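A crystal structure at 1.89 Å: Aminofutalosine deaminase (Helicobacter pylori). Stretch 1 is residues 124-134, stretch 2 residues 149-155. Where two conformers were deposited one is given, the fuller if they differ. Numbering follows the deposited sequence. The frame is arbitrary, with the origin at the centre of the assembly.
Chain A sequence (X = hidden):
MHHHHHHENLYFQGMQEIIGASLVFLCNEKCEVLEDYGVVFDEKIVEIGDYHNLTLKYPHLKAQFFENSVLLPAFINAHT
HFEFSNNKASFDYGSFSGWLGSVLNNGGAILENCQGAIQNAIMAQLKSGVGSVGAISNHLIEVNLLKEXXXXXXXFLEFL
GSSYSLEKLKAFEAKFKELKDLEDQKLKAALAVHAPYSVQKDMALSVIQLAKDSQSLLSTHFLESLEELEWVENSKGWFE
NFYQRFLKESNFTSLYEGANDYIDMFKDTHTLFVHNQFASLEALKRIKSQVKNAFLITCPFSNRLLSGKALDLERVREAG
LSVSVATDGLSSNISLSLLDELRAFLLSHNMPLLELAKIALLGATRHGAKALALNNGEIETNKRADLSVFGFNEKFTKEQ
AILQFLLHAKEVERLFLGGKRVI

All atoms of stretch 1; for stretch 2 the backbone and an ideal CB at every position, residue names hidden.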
# COMPACT_ATOMS: atom_id res chain seq x y z
N ALA A 124 14.91 0.98 -11.04
CA ALA A 124 13.96 0.79 -9.94
C ALA A 124 14.06 -0.62 -9.34
O ALA A 124 13.91 -0.80 -8.12
CB ALA A 124 12.52 1.03 -10.41
N GLN A 125 14.26 -1.64 -10.19
CA GLN A 125 14.49 -3.00 -9.70
C GLN A 125 15.75 -3.05 -8.84
O GLN A 125 15.72 -3.47 -7.67
CB GLN A 125 14.61 -3.97 -10.87
CG GLN A 125 13.38 -4.02 -11.77
CD GLN A 125 12.18 -4.59 -11.06
OE1 GLN A 125 12.03 -5.81 -10.95
NE2 GLN A 125 11.31 -3.72 -10.58
N LEU A 126 16.88 -2.61 -9.40
CA LEU A 126 18.16 -2.73 -8.72
C LEU A 126 18.16 -1.98 -7.39
O LEU A 126 18.63 -2.50 -6.37
CB LEU A 126 19.28 -2.22 -9.63
CG LEU A 126 19.57 -3.07 -10.86
CD1 LEU A 126 20.32 -2.26 -11.91
CD2 LEU A 126 20.37 -4.31 -10.48
N LYS A 127 17.65 -0.75 -7.38
CA LYS A 127 17.62 0.01 -6.14
C LYS A 127 16.65 -0.57 -5.13
O LYS A 127 16.80 -0.33 -3.93
CB LYS A 127 17.27 1.47 -6.41
CG LYS A 127 18.43 2.31 -6.93
CD LYS A 127 17.97 3.65 -7.51
CE LYS A 127 16.54 3.99 -7.10
NZ LYS A 127 15.55 3.60 -8.15
N SER A 128 15.66 -1.34 -5.59
CA SER A 128 14.74 -2.04 -4.70
C SER A 128 15.33 -3.34 -4.14
O SER A 128 14.64 -4.02 -3.38
CB SER A 128 13.44 -2.35 -5.44
OG SER A 128 12.50 -2.98 -4.59
N GLY A 129 16.56 -3.68 -4.51
CA GLY A 129 17.17 -4.92 -4.07
C GLY A 129 16.94 -6.11 -4.97
O GLY A 129 17.30 -7.23 -4.59
N VAL A 130 16.35 -5.91 -6.14
CA VAL A 130 16.05 -7.01 -7.06
C VAL A 130 17.29 -7.34 -7.87
O VAL A 130 17.89 -6.46 -8.50
CB VAL A 130 14.87 -6.64 -7.98
CG1 VAL A 130 14.61 -7.75 -8.98
CG2 VAL A 130 13.62 -6.35 -7.16
N GLY A 131 17.68 -8.62 -7.85
CA GLY A 131 18.84 -9.07 -8.60
C GLY A 131 18.48 -9.91 -9.81
O GLY A 131 19.29 -10.04 -10.74
N SER A 132 17.28 -10.48 -9.82
CA SER A 132 16.84 -11.37 -10.89
C SER A 132 15.41 -11.04 -11.27
O SER A 132 14.59 -10.73 -10.40
CB SER A 132 16.94 -12.85 -10.47
OG SER A 132 18.22 -13.15 -9.94
N VAL A 133 15.11 -11.11 -12.57
CA VAL A 133 13.79 -10.74 -13.08
C VAL A 133 13.30 -11.81 -14.04
O VAL A 133 14.06 -12.35 -14.84
CB VAL A 133 13.81 -9.36 -13.78
CG1 VAL A 133 14.00 -8.25 -12.75
CG2 VAL A 133 14.89 -9.30 -14.84
N GLY A 134 12.01 -12.14 -13.93
CA GLY A 134 11.31 -12.88 -14.96
C GLY A 134 10.57 -11.91 -15.86
O GLY A 134 9.51 -11.40 -15.48
N UNK A 149 22.50 -4.66 -18.49
CA UNK A 149 22.30 -4.42 -17.07
C UNK A 149 22.93 -5.55 -16.27
O UNK A 149 23.17 -6.64 -16.79
CB UNK A 149 20.81 -4.29 -16.74
N UNK A 150 23.24 -5.32 -14.99
CA UNK A 150 23.77 -6.40 -14.15
C UNK A 150 22.71 -7.40 -13.69
O UNK A 150 23.06 -8.36 -12.99
CB UNK A 150 24.46 -5.80 -12.92
N UNK A 151 21.45 -7.21 -14.08
CA UNK A 151 20.38 -8.09 -13.64
C UNK A 151 20.51 -9.48 -14.26
O UNK A 151 20.89 -9.63 -15.42
CB UNK A 151 19.02 -7.48 -13.99
N UNK A 152 20.21 -10.50 -13.46
CA UNK A 152 19.92 -11.82 -14.02
C UNK A 152 18.54 -11.79 -14.66
O UNK A 152 17.57 -11.35 -14.04
CB UNK A 152 20.00 -12.91 -12.95
N UNK A 153 18.45 -12.23 -15.91
CA UNK A 153 17.22 -12.11 -16.68
C UNK A 153 16.79 -13.46 -17.22
O UNK A 153 17.58 -14.15 -17.88
CB UNK A 153 17.40 -11.11 -17.83
N UNK A 154 15.55 -13.84 -16.94
CA UNK A 154 14.87 -14.93 -17.63
C UNK A 154 13.77 -14.29 -18.47
O UNK A 154 12.75 -13.85 -17.94
CB UNK A 154 14.31 -15.97 -16.65
N UNK A 155 13.97 -14.24 -19.78
CA UNK A 155 13.04 -13.57 -20.68
C UNK A 155 12.07 -14.60 -21.23
O UNK A 155 12.47 -15.52 -21.96
CB UNK A 155 13.78 -12.85 -21.81

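Stretch 1 runs from the end of a helix through a Schellman turn at Gly-129 into a strand from Val-130 to Gly-134, and the backbone of stretch 2 comes alongside that strand in parallel, the two axes 8° apart and 4.8 Å apart at their closest.

At position 149 the CA-to-CB bond points toward stretch 1, but the ideal CB is still 5.3 Å from CD1 of Leu-126. Stretch 1 offers only this apolar methyl nearby, so a range of small or medium side chains would be compatible. The deposited residue is Ser-149, whose OG turns back to its own segment and accepts a hydrogen bond from N of position 151 (3.3 Å).

Position 150 has phi/psi of -76/0, a phi that proline can adopt, and its CB points sideways, 5.0 Å from CD2 of Leu-126. Its N lies out of reach of any acceptor in stretch 1, so nothing there requires an amide hydrogen, and a modest apolar group would suit. Pro-150 is found, its CG resting 4.1 Å from CD2 of Leu-126.

Position 151 precedes the strand. Its CB also points sideways, 4.1 Å from O of Gly-131, 4.6 Å from CG2 of Val-133 and 4.9 Å from CD2 of Leu-126. Between the helix end and the strand lies a space bordered by Leu-126 and Val-133, with backbone carbonyls of Val-130 and Gly-131 close by. A branched or flexible aliphatic chain such as leucine, isoleucine or methionine would suit. Leu-151, with chi1 m and chi2 t, has the largest area covered by stretch 1 in this segment. Its CD2 packs 3.7 Å from CD2 of Leu-126 and 3.3 Å from O of Val-130, a carbonyl left without a polar partner, while CD1 lies 4.3 Å from CG1 of Val-133.

At position 152 the backbone joins the sheet: N donates to O of Gly-131 (2.9 Å), and O accepts from N of Val-133 (2.9 Å). The CB lies on the same face as the side chain of Ser-132, 3.5 Å from its OG and 3.7 Å from O of Gly-131. With a hydroxyl and a carbonyl so close, serine, threonine, asparagine or glutamine would be plausible. Asn-152, paired with Ser-132, donates from ND2 to OG of Ser-132 (3.2 Å), adding a side-chain link to the backbone ladder.

Position 153 pairs with Val-133 and shares its face, the CB 4.3 Å from CG2 of Val-133. Apolar groups are favoured, and stretch 1 alone does not fix their size. Ala-153 makes this contact with CB alone.

Position 154 returns to the face of Ser-132, paired with Gly-134. Its N donates to O of Val-133 (3.0 Å) in a nearly linear bond, and its CB is 4.6 Å from CA of Gly-134. A beta-branched residue would fit the extended backbone; Val-154 occupies it, with chi1 t.

At position 155 the CB points away and meets nothing of stretch 1, which therefore sets no preference. The residue is Val-155.

Stretch 2 149-155: SPLNAVV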
# COMPACT_ATOMS: atom_id res chain seq x y z
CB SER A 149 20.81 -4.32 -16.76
OG SER A 149 20.23 -5.60 -16.64
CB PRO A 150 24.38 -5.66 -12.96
CG PRO A 150 23.63 -4.38 -12.89
CD PRO A 150 23.28 -4.01 -14.30
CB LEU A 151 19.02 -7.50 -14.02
CG LEU A 151 18.45 -6.39 -13.15
CD1 LEU A 151 17.26 -5.73 -13.85
CD2 LEU A 151 18.04 -6.93 -11.79
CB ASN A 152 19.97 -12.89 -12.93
CG ASN A 152 21.29 -12.93 -12.20
OD1 ASN A 152 22.35 -13.10 -12.81
ND2 ASN A 152 21.25 -12.78 -10.88
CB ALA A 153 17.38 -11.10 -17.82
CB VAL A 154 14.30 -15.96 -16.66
CG1 VAL A 154 13.57 -17.06 -17.42
CG2 VAL A 154 15.41 -16.55 -15.80
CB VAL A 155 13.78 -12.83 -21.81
CG1 VAL A 155 12.78 -12.34 -22.85
CG2 VAL A 155 14.57 -11.66 -21.24
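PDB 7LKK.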